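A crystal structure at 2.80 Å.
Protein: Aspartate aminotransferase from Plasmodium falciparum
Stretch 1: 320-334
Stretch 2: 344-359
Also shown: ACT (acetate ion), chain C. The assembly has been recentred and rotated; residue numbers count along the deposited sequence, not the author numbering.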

ATOM      1  N   ARG A 320      31.837   3.765   5.811  1.00 82.61           N
ATOM      2  CA  ARG A 320      32.078   2.532   6.563  1.00 82.46           C
ATOM      3  C   ARG A 320      31.874   1.310   5.673  1.00 79.80           C
ATOM      4  O   ARG A 320      32.698   0.395   5.671  1.00 80.36           O
ATOM      5  CB  ARG A 320      31.195   2.450   7.814  1.00 83.22           C
ATOM      6  CG  ARG A 320      31.370   1.138   8.583  1.00 85.69           C
ATOM      7  CD  ARG A 320      30.317   0.897   9.699  1.00 89.69           C
ATOM      8  NE  ARG A 320      28.988   0.445   9.238  1.00 89.61           N
ATOM      9  CZ  ARG A 320      28.689  -0.747   8.706  1.00 89.61           C
ATOM     10  NH1 ARG A 320      29.617  -1.679   8.494  1.00 90.21           N
ATOM     11  NH2 ARG A 320      27.434  -1.000   8.354  1.00 89.64           N
ATOM     12  N   ILE A 321      30.786   1.318   4.909  1.00 77.06           N
ATOM     13  CA  ILE A 321      30.480   0.232   3.993  1.00 74.10           C
ATOM     14  C   ILE A 321      31.606   0.041   2.984  1.00 73.44           C
ATOM     15  O   ILE A 321      32.248  -1.004   3.001  1.00 73.57           O
ATOM     16  CB  ILE A 321      29.110   0.407   3.315  1.00 72.56           C
ATOM     17  CG1 ILE A 321      27.995   0.174   4.346  1.00 72.59           C
ATOM     18  CG2 ILE A 321      28.962  -0.571   2.168  1.00 71.67           C
ATOM     19  CD1 ILE A 321      26.619   0.686   3.947  1.00 71.42           C
ATOM     20  N   THR A 322      31.891   1.036   2.141  1.00 72.55           N
ATOM     21  CA  THR A 322      32.906   0.809   1.111  1.00 71.40           C
ATOM     22  C   THR A 322      34.238   0.411   1.758  1.00 72.54           C
ATOM     23  O   THR A 322      35.016  -0.317   1.151  1.00 72.69           O
ATOM     24  CB  THR A 322      33.046   1.952   0.061  1.00 71.43           C
ATOM     25  OG1 THR A 322      33.949   2.938   0.532  1.00 72.16           O
ATOM     26  CG2 THR A 322      31.724   2.600  -0.266  1.00 69.65           C
ATOM     27  N   ASN A 323      34.458   0.841   3.005  1.00 73.45           N
ATOM     28  CA  ASN A 323      35.637   0.437   3.804  1.00 74.77           C
ATOM     29  C   ASN A 323      35.588  -1.046   4.180  1.00 73.73           C
ATOM     30  O   ASN A 323      36.521  -1.803   3.903  1.00 73.88           O
ATOM     31  CB  ASN A 323      35.800   1.300   5.075  1.00 76.62           C
ATOM     32  CG  ASN A 323      36.182   2.760   4.771  1.00 78.38           C
ATOM     33  OD1 ASN A 323      36.342   3.151   3.610  1.00 77.95           O
ATOM     34  ND2 ASN A 323      36.320   3.570   5.824  1.00 79.47           N
ATOM     35  N   ASN A 324      34.491  -1.445   4.818  1.00 72.58           N
ATOM     36  CA  ASN A 324      34.174  -2.845   5.089  1.00 71.58           C
ATOM     37  C   ASN A 324      34.387  -3.796   3.876  1.00 69.93           C
ATOM     38  O   ASN A 324      34.873  -4.910   4.040  1.00 70.14           O
ATOM     39  CB  ASN A 324      32.724  -2.928   5.565  1.00 71.04           C
ATOM     40  CG  ASN A 324      32.531  -3.897   6.721  1.00 73.43           C
ATOM     41  OD1 ASN A 324      33.468  -4.169   7.483  1.00 76.41           O
ATOM     42  ND2 ASN A 324      31.300  -4.408   6.874  1.00 72.86           N
ATOM     43  N   ARG A 325      34.011  -3.350   2.672  1.00 68.18           N
ATOM     44  CA  ARG A 325      34.245  -4.086   1.418  1.00 66.28           C
ATOM     45  C   ARG A 325      35.732  -4.207   1.074  1.00 66.93           C
ATOM     46  O   ARG A 325      36.206  -5.283   0.684  1.00 66.98           O
ATOM     47  CB  ARG A 325      33.506  -3.410   0.256  1.00 65.44           C
ATOM     48  CG  ARG A 325      33.663  -4.102  -1.099  1.00 64.08           C
ATOM     49  CD  ARG A 325      33.193  -3.222  -2.245  1.00 63.53           C
ATOM     50  NE  ARG A 325      31.738  -3.146  -2.344  1.00 62.63           N
ATOM     51  CZ  ARG A 325      30.985  -2.235  -1.728  1.00 64.54           C
ATOM     52  NH1 ARG A 325      31.544  -1.311  -0.951  1.00 66.22           N
ATOM     53  NH2 ARG A 325      29.665  -2.240  -1.886  1.00 64.29           N
ATOM     54  N   ILE A 326      36.463  -3.102   1.193  1.00 67.32           N
ATOM     55  CA  ILE A 326      37.920  -3.127   1.020  1.00 67.98           C
ATOM     56  C   ILE A 326      38.557  -4.152   1.968  1.00 68.56           C
ATOM     57  O   ILE A 326      39.212  -5.084   1.515  1.00 68.37           O
ATOM     58  CB  ILE A 326      38.540  -1.707   1.154  1.00 69.20           C
ATOM     59  CG1 ILE A 326      38.354  -0.947  -0.150  1.00 67.79           C
ATOM     60  CG2 ILE A 326      40.023  -1.752   1.547  1.00 70.57           C
ATOM     61  CD1 ILE A 326      38.297   0.529   0.044  1.00 68.26           C
ATOM     62  N   LEU A 327      38.318  -3.994   3.272  1.00 69.25           N
ATOM     63  CA  LEU A 327      38.819  -4.925   4.285  1.00 70.18           C
ATOM     64  C   LEU A 327      38.550  -6.363   3.876  1.00 69.12           C
ATOM     65  O   LEU A 327      39.450  -7.209   3.896  1.00 70.31           O
ATOM     66  CB  LEU A 327      38.146  -4.672   5.637  1.00 70.57           C
ATOM     67  CG  LEU A 327      38.670  -5.350   6.914  1.00 71.64           C
ATOM     68  CD1 LEU A 327      37.597  -5.326   7.973  1.00 71.65           C
ATOM     69  CD2 LEU A 327      39.101  -6.775   6.720  1.00 71.32           C
ATOM     70  N   PHE A 328      37.303  -6.625   3.508  1.00 67.26           N
ATOM     71  CA  PHE A 328      36.836  -7.969   3.238  1.00 66.43           C
ATOM     72  C   PHE A 328      37.695  -8.747   2.220  1.00 66.59           C
ATOM     73  O   PHE A 328      38.181  -9.836   2.525  1.00 66.80           O
ATOM     74  CB  PHE A 328      35.349  -7.940   2.844  1.00 64.79           C
ATOM     75  CG  PHE A 328      34.793  -9.286   2.473  1.00 63.92           C
ATOM     76  CD1 PHE A 328      34.731 -10.313   3.406  1.00 63.67           C
ATOM     77  CD2 PHE A 328      34.343  -9.531   1.184  1.00 62.75           C
ATOM     78  CE1 PHE A 328      34.229 -11.568   3.058  1.00 63.10           C
ATOM     79  CE2 PHE A 328      33.833 -10.783   0.830  1.00 62.52           C
ATOM     80  CZ  PHE A 328      33.779 -11.806   1.772  1.00 61.87           C
ATOM     81  N   PHE A 329      37.894  -8.185   1.028  1.00 66.63           N
ATOM     82  CA  PHE A 329      38.670  -8.870  -0.011  1.00 67.06           C
ATOM     83  C   PHE A 329      40.130  -8.969   0.365  1.00 68.95           C
ATOM     84  O   PHE A 329      40.851  -9.825  -0.143  1.00 69.58           O
ATOM     85  CB  PHE A 329      38.505  -8.196  -1.377  1.00 66.65           C
ATOM     86  CG  PHE A 329      37.093  -8.220  -1.879  1.00 65.28           C
ATOM     87  CD1 PHE A 329      36.550  -9.385  -2.412  1.00 64.37           C
ATOM     88  CD2 PHE A 329      36.299  -7.093  -1.789  1.00 64.94           C
ATOM     89  CE1 PHE A 329      35.246  -9.428  -2.846  1.00 63.05           C
ATOM     90  CE2 PHE A 329      34.990  -7.121  -2.228  1.00 64.24           C
ATOM     91  CZ  PHE A 329      34.461  -8.293  -2.755  1.00 63.39           C
ATOM     92  N   ASN A 330      40.564  -8.098   1.264  1.00 70.47           N
ATOM     93  CA  ASN A 330      41.923  -8.173   1.767  1.00 73.16           C
ATOM     94  C   ASN A 330      42.150  -9.380   2.692  1.00 74.27           C
ATOM     95  O   ASN A 330      43.263  -9.925   2.767  1.00 75.54           O
ATOM     96  CB  ASN A 330      42.331  -6.859   2.431  1.00 74.36           C
ATOM     97  CG  ASN A 330      42.674  -5.780   1.424  1.00 74.87           C
ATOM     98  OD1 ASN A 330      42.561  -4.596   1.724  1.00 77.01           O
ATOM     99  ND2 ASN A 330      43.107  -6.179   0.231  1.00 74.08           N
ATOM    100  N   LYS A 331      41.097  -9.798   3.391  1.00 73.93           N
ATOM    101  CA  LYS A 331      41.188 -11.002   4.202  1.00 75.09           C
ATOM    102  C   LYS A 331      41.143 -12.249   3.319  1.00 74.84           C
ATOM    103  O   LYS A 331      41.676 -13.304   3.688  1.00 75.86           O
ATOM    104  CB  LYS A 331      40.098 -11.030   5.271  1.00 74.76           C
ATOM    105  CG  LYS A 331      40.318 -10.018   6.401  1.00 75.85           C
ATOM    106  CD  LYS A 331      41.173 -10.566   7.551  1.00 75.85           C
ATOM    107  CE  LYS A 331      41.438  -9.497   8.600  1.00 75.79           C
ATOM    108  NZ  LYS A 331      42.295  -9.993   9.707  1.00 77.11           N
ATOM    109  N   LEU A 332      40.534 -12.110   2.143  1.00 73.94           N
ATOM    110  CA  LEU A 332      40.432 -13.200   1.174  1.00 73.71           C
ATOM    111  C   LEU A 332      41.699 -13.321   0.353  1.00 75.33           C
ATOM    112  O   LEU A 332      42.038 -14.414  -0.097  1.00 75.56           O
ATOM    113  CB  LEU A 332      39.243 -12.996   0.229  1.00 71.93           C
ATOM    114  CG  LEU A 332      37.806 -13.240   0.695  1.00 70.04           C
ATOM    115  CD1 LEU A 332      36.852 -12.920  -0.426  1.00 68.08           C
ATOM    116  CD2 LEU A 332      37.622 -14.673   1.127  1.00 70.17           C
ATOM    117  N   GLU A 333      42.392 -12.203   0.140  1.00 76.85           N
ATOM    118  CA  GLU A 333      43.685 -12.259  -0.529  1.00 79.29           C
ATOM    119  C   GLU A 333      44.646 -13.035   0.371  1.00 80.90           C
ATOM    120  O   GLU A 333      45.511 -13.757  -0.128  1.00 82.04           O
ATOM    121  CB  GLU A 333      44.247 -10.867  -0.822  1.00 80.28           C
ATOM    122  CG  GLU A 333      44.860 -10.185   0.402  1.00 84.40           C
ATOM    123  CD  GLU A 333      46.174  -9.457   0.114  1.00 90.04           C
ATOM    124  OE1 GLU A 333      46.136  -8.444  -0.627  1.00 91.48           O
ATOM    125  OE2 GLU A 333      47.242  -9.891   0.638  1.00 92.73           O
ATOM    126  N   THR A 334      44.475 -12.878   1.690  1.00 81.48           N
ATOM    127  CA  THR A 334      45.292 -13.558   2.699  1.00 82.90           C
ATOM    128  C   THR A 334      44.937 -15.032   2.819  1.00 82.53           C
ATOM    129  O   THR A 334      45.688 -15.875   2.352  1.00 83.46           O
ATOM    130  CB  THR A 334      45.213 -12.878   4.085  1.00 83.91           C
ATOM    131  OG1 THR A 334      45.783 -11.569   3.997  1.00 85.43           O
ATOM    132  CG2 THR A 334      45.980 -13.680   5.136  1.00 84.91           C
ATOM    133  N   ASP A 344      42.247 -13.128  -8.302  1.00 78.79           N
ATOM    134  CA  ASP A 344      42.411 -11.697  -8.099  1.00 79.23           C
ATOM    135  C   ASP A 344      41.170 -11.117  -7.399  1.00 77.69           C
ATOM    136  O   ASP A 344      40.115 -10.923  -8.022  1.00 76.77           O
ATOM    137  CB  ASP A 344      42.717 -10.969  -9.421  1.00 80.33           C
ATOM    138  CG  ASP A 344      43.107  -9.510  -9.215  1.00 81.37           C
ATOM    139  OD1 ASP A 344      43.278  -9.094  -8.048  1.00 82.05           O
ATOM    140  OD2 ASP A 344      43.240  -8.779 -10.220  1.00 82.38           O
ATOM    141  N   TRP A 345      41.308 -10.852  -6.100  1.00 77.19           N
ATOM    142  CA  TRP A 345      40.216 -10.290  -5.317  1.00 75.72           C
ATOM    143  C   TRP A 345      40.172  -8.767  -5.372  1.00 75.65           C
ATOM    144  O   TRP A 345      39.249  -8.161  -4.824  1.00 74.90           O
ATOM    145  CB  TRP A 345      40.299 -10.740  -3.860  1.00 75.74           C
ATOM    146  CG  TRP A 345      40.165 -12.212  -3.681  1.00 76.28           C
ATOM    147  CD1 TRP A 345      41.169 -13.094  -3.378  1.00 78.12           C
ATOM    148  CD2 TRP A 345      38.962 -12.994  -3.786  1.00 75.40           C
ATOM    149  NE1 TRP A 345      40.668 -14.371  -3.287  1.00 77.69           N
ATOM    150  CE2 TRP A 345      39.319 -14.340  -3.534  1.00 76.00           C
ATOM    151  CE3 TRP A 345      37.619 -12.689  -4.071  1.00 73.92           C
ATOM    152  CZ2 TRP A 345      38.379 -15.383  -3.558  1.00 75.17           C
ATOM    153  CZ3 TRP A 345      36.687 -13.725  -4.093  1.00 73.30           C
ATOM    154  CH2 TRP A 345      37.074 -15.059  -3.839  1.00 74.03           C
ATOM    155  N   ASN A 346      41.154  -8.151  -6.031  1.00 76.42           N
ATOM    156  CA  ASN A 346      41.240  -6.688  -6.094  1.00 76.52           C
ATOM    157  C   ASN A 346      40.132  -6.039  -6.950  1.00 75.01           C
ATOM    158  O   ASN A 346      39.819  -4.851  -6.794  1.00 75.14           O
ATOM    159  CB  ASN A 346      42.622  -6.274  -6.603  1.00 78.62           C
ATOM    160  CG  ASN A 346      43.271  -5.210  -5.735  1.00 81.18           C
ATOM    161  OD1 ASN A 346      44.074  -5.525  -4.860  1.00 83.89           O
ATOM    162  ND2 ASN A 346      42.929  -3.947  -5.969  1.00 82.71           N
ATOM    163  N   VAL A 347      39.529  -6.833  -7.830  1.00 73.30           N
ATOM    164  CA  VAL A 347      38.598  -6.320  -8.817  1.00 71.86           C
ATOM    165  C   VAL A 347      37.183  -6.149  -8.267  1.00 69.88           C
ATOM    166  O   VAL A 347      36.287  -5.670  -8.966  1.00 69.56           O
ATOM    167  CB  VAL A 347      38.549  -7.216 -10.057  1.00 72.04           C
ATOM    168  CG1 VAL A 347      38.065  -6.395 -11.254  1.00 72.62           C
ATOM    169  CG2 VAL A 347      39.919  -7.822 -10.337  1.00 73.36           C
ATOM    170  N   TYR A 348      36.976  -6.530  -7.017  1.00 68.24           N
ATOM    171  CA  TYR A 348      35.655  -6.438  -6.436  1.00 66.18           C
ATOM    172  C   TYR A 348      35.564  -5.273  -5.474  1.00 66.23           C
ATOM    173  O   TYR A 348      34.524  -5.065  -4.843  1.00 65.43           O
ATOM    174  CB  TYR A 348      35.314  -7.711  -5.677  1.00 65.63           C
ATOM    175  CG  TYR A 348      35.366  -8.984  -6.472  1.00 64.50           C
ATOM    176  CD1 TYR A 348      34.256  -9.442  -7.154  1.00 63.07           C
ATOM    177  CD2 TYR A 348      36.515  -9.743  -6.508  1.00 65.92           C
ATOM    178  CE1 TYR A 348      34.293 -10.601  -7.872  1.00 63.17           C
ATOM    179  CE2 TYR A 348      36.570 -10.913  -7.236  1.00 66.72           C
ATOM    180  CZ  TYR A 348      35.450 -11.338  -7.914  1.00 65.11           C
ATOM    181  OH  TYR A 348      35.497 -12.514  -8.634  1.00 66.24           O
ATOM    182  N   LYS A 349      36.657  -4.530  -5.344  1.00 67.33           N
ATOM    183  CA  LYS A 349      36.684  -3.348  -4.479  1.00 67.58           C
ATOM    184  C   LYS A 349      36.135  -2.111  -5.197  1.00 67.54           C
ATOM    185  O   LYS A 349      35.518  -1.269  -4.562  1.00 67.09           O
ATOM    186  CB  LYS A 349      38.095  -3.086  -3.956  1.00 69.37           C
ATOM    187  CG  LYS A 349      38.711  -4.217  -3.135  1.00 68.95           C
ATOM    188  CD  LYS A 349      40.226  -4.166  -3.273  1.00 70.16           C
ATOM    189  CE  LYS A 349      40.928  -5.014  -2.230  1.00 70.66           C
ATOM    190  NZ  LYS A 349      42.345  -5.334  -2.614  1.00 71.17           N
ATOM    191  N   LYS A 350      36.363  -2.017  -6.511  1.00 68.15           N
ATOM    192  CA  LYS A 350      35.717  -1.020  -7.377  1.00 68.78           C
ATOM    193  C   LYS A 350      34.237  -0.872  -7.018  1.00 67.68           C
ATOM    194  O   LYS A 350      33.705   0.242  -6.943  1.00 68.00           O
ATOM    195  CB  LYS A 350      35.812  -1.418  -8.866  1.00 69.27           C
ATOM    196  CG  LYS A 350      37.216  -1.467  -9.486  1.00 72.51           C
ATOM    197  CD  LYS A 350      37.969  -2.773  -9.178  1.00 74.60           C
ATOM    198  CE  LYS A 350      39.489  -2.563  -9.105  1.00 77.78           C
ATOM    199  NZ  LYS A 350      40.217  -2.733 -10.412  1.00 79.68           N
ATOM    200  N   GLN A 351      33.584  -2.015  -6.797  1.00 66.80           N
ATOM    201  CA  GLN A 351      32.148  -2.106  -6.502  1.00 65.63           C
ATOM    202  C   GLN A 351      31.632  -1.148  -5.417  1.00 65.87           C
ATOM    203  O   GLN A 351      32.394  -0.709  -4.548  1.00 67.14           O
ATOM    204  CB  GLN A 351      31.782  -3.552  -6.160  1.00 64.51           C
ATOM    205  CG  GLN A 351      31.662  -4.424  -7.377  1.00 63.93           C
ATOM    206  CD  GLN A 351      31.417  -5.881  -7.059  1.00 64.41           C
ATOM    207  OE1 GLN A 351      31.497  -6.325  -5.904  1.00 63.41           O
ATOM    208  NE2 GLN A 351      31.123  -6.648  -8.101  1.00 65.67           N
ATOM    209  N   ARG A 352      30.334  -0.839  -5.469  1.00 65.10           N
ATOM    210  CA  ARG A 352      29.751   0.137  -4.571  1.00 65.05           C
ATOM    211  C   ARG A 352      28.295  -0.120  -4.339  1.00 64.17           C
ATOM    212  O   ARG A 352      27.597  -0.569  -5.228  1.00 63.47           O
ATOM    213  CB  ARG A 352      29.925   1.541  -5.141  1.00 65.64           C
ATOM    214  CG  ARG A 352      30.511   2.492  -4.148  1.00 66.11           C
ATOM    215  CD  ARG A 352      31.855   1.993  -3.709  1.00 65.23           C
ATOM    216  NE  ARG A 352      32.893   3.005  -3.811  1.00 65.57           N
ATOM    217  CZ  ARG A 352      34.185   2.721  -3.782  1.00 66.07           C
ATOM    218  NH1 ARG A 352      35.071   3.691  -3.866  1.00 68.08           N
ATOM    219  NH2 ARG A 352      34.591   1.464  -3.665  1.00 64.52           N
ATOM    220  N   GLY A 353      27.842   0.213  -3.138  1.00 64.85           N
ATOM    221  CA  GLY A 353      26.453   0.017  -2.735  1.00 64.58           C
ATOM    222  C   GLY A 353      26.409  -0.825  -1.470  1.00 65.12           C
ATOM    223  O   GLY A 353      27.413  -0.959  -0.757  1.00 66.30           O
ATOM    224  N   LEU A 354      25.248  -1.415  -1.211  1.00 64.44           N
ATOM    225  CA  LEU A 354      25.022  -2.224  -0.027  1.00 64.38           C
ATOM    226  C   LEU A 354      25.652  -3.619  -0.168  1.00 64.11           C
ATOM    227  O   LEU A 354      25.929  -4.289   0.842  1.00 64.50           O
ATOM    228  CB  LEU A 354      23.514  -2.350   0.175  1.00 64.29           C
ATOM    229  CG  LEU A 354      22.853  -2.063   1.524  1.00 65.82           C
ATOM    230  CD1 LEU A 354      21.497  -1.456   1.290  1.00 64.98           C
ATOM    231  CD2 LEU A 354      22.723  -3.316   2.391  1.00 67.18           C
ATOM    232  N   PHE A 355      25.861  -4.054  -1.416  1.00 63.09           N
ATOM    233  CA  PHE A 355      26.390  -5.397  -1.687  1.00 62.60           C
ATOM    234  C   PHE A 355      27.741  -5.431  -2.402  1.00 62.59           C
ATOM    235  O   PHE A 355      28.242  -4.420  -2.886  1.00 63.05           O
ATOM    236  CB  PHE A 355      25.418  -6.228  -2.545  1.00 62.17           C
ATOM    237  CG  PHE A 355      23.980  -6.094  -2.166  1.00 61.30           C
ATOM    238  CD1 PHE A 355      23.473  -6.753  -1.065  1.00 61.75           C
ATOM    239  CD2 PHE A 355      23.123  -5.325  -2.941  1.00 60.28           C
ATOM    240  CE1 PHE A 355      22.129  -6.618  -0.733  1.00 61.88           C
ATOM    241  CE2 PHE A 355      21.794  -5.188  -2.618  1.00 58.26           C
ATOM    242  CZ  PHE A 355      21.294  -5.829  -1.520  1.00 59.77           C
ATOM    243  N   SER A 356      28.317  -6.624  -2.460  1.00 61.99           N
ATOM    244  CA  SER A 356      29.304  -6.938  -3.480  1.00 61.71           C
ATOM    245  C   SER A 356      28.734  -8.083  -4.313  1.00 60.78           C
ATOM    246  O   SER A 356      27.843  -8.796  -3.852  1.00 60.64           O
ATOM    247  CB  SER A 356      30.653  -7.309  -2.863  1.00 62.51           C
ATOM    248  OG  SER A 356      31.439  -6.149  -2.650  1.00 63.18           O
ATOM    249  N   PHE A 357      29.226  -8.232  -5.540  1.00 60.02           N
ATOM    250  CA  PHE A 357      28.720  -9.233  -6.463  1.00 59.06           C
ATOM    251  C   PHE A 357      29.893 -10.067  -6.970  1.00 59.75           C
ATOM    252  O   PHE A 357      30.741  -9.565  -7.720  1.00 60.59           O
ATOM    253  CB  PHE A 357      27.997  -8.540  -7.617  1.00 58.80           C
ATOM    254  CG  PHE A 357      27.290  -9.477  -8.575  1.00 58.48           C
ATOM    255  CD1 PHE A 357      26.466 -10.497  -8.109  1.00 57.73           C
ATOM    256  CD2 PHE A 357      27.407  -9.290  -9.951  1.00 57.88           C
ATOM    257  CE1 PHE A 357      25.809 -11.344  -9.004  1.00 58.20           C
ATOM    258  CE2 PHE A 357      26.753 -10.126 -10.849  1.00 58.36           C
ATOM    259  CZ  PHE A 357      25.954 -11.154 -10.379  1.00 58.43           C
ATOM    260  N   VAL A 358      29.950 -11.331  -6.546  1.00 59.18           N
ATOM    261  CA  VAL A 358      31.051 -12.222  -6.901  1.00 59.38           C
ATOM    262  C   VAL A 358      30.504 -13.460  -7.625  1.00 59.59           C
ATOM    263  O   VAL A 358      30.249 -14.485  -6.984  1.00 59.97           O
ATOM    264  CB  VAL A 358      31.846 -12.647  -5.621  1.00 59.85           C
ATOM    265  CG1 VAL A 358      33.080 -13.510  -5.956  1.00 60.23           C
ATOM    266  CG2 VAL A 358      32.261 -11.430  -4.818  1.00 59.49           C
ATOM    267  N   PRO A 359      30.305 -13.377  -8.956  1.00 59.76           N
ATOM    268  CA  PRO A 359      29.686 -14.522  -9.643  1.00 60.42           C
ATOM    269  C   PRO A 359      30.322 -15.859  -9.269  1.00 61.27           C
ATOM    270  O   PRO A 359      29.612 -16.849  -9.041  1.00 61.35           O
ATOM    271  CB  PRO A 359      29.882 -14.185 -11.126  1.00 61.03           C
ATOM    272  CG  PRO A 359      29.789 -12.685 -11.161  1.00 60.34           C
ATOM    273  CD  PRO A 359      30.434 -12.210  -9.854  1.00 59.97           C
TER
HETATM  274  C   ACT C 407      43.663  -2.636  -1.278  0.50 99.42           C
HETATM  275  O   ACT C 407      44.801  -3.127  -1.477  1.00 99.50           O
HETATM  276  OXT ACT C 407      42.939  -3.228  -0.444  1.00 99.59           O
HETATM  277  CH3 ACT C 407      43.189  -1.412  -2.014  0.50 99.31           C

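Residues 320-334 lie within a longer helix. Stretch 2 runs alongside as a loop with a 3-10 segment at 346-348 and a short strand at 355-357. The helix and strand axes cross at 39° and approach to 9.9 Å. The shortest CA-CA distance in the register, 5.6 Å, is between Ile326 CA and Lys349 CA. The contact buries 791 Å² in total.

Arg325 is the polar centre. Its side chain, t at chi1 and chi2 and then bent at chi3 (m), reaches into the curve of stretch 2, where backbone carbonyls gather. NH2 of Arg325 donates to Gly353 O and to Phe355 O, both at 2.8 Å. Both carbonyls lie at the edge of the guanidinium, where its N-H bonds point. NE of Arg325 makes a weak hydrogen bond to Ser356 OG at 3.0 Å. Gly353 has phi 124° and psi -161°, angles at which a CB would jam against the preceding carbonyl.

One turn on, Phe329 packs into a largely apolar pocket. Tyr348 CB sits over its face, 3.4 Å from the Phe329 ring centroid. The two rings are nearly parallel but slid apart. Val358 CG2 lies at the ring edge, 4.1 Å from Phe329 CE1; Ser356 OG is there too, 3.7 Å from Phe329 CE2. Leu332 CD1 covers a face of Trp345, 3.7 Å from Trp345 CE3.

Toward the helix start, Thr322 CG2 packs 3.5 Å from Arg352 CD.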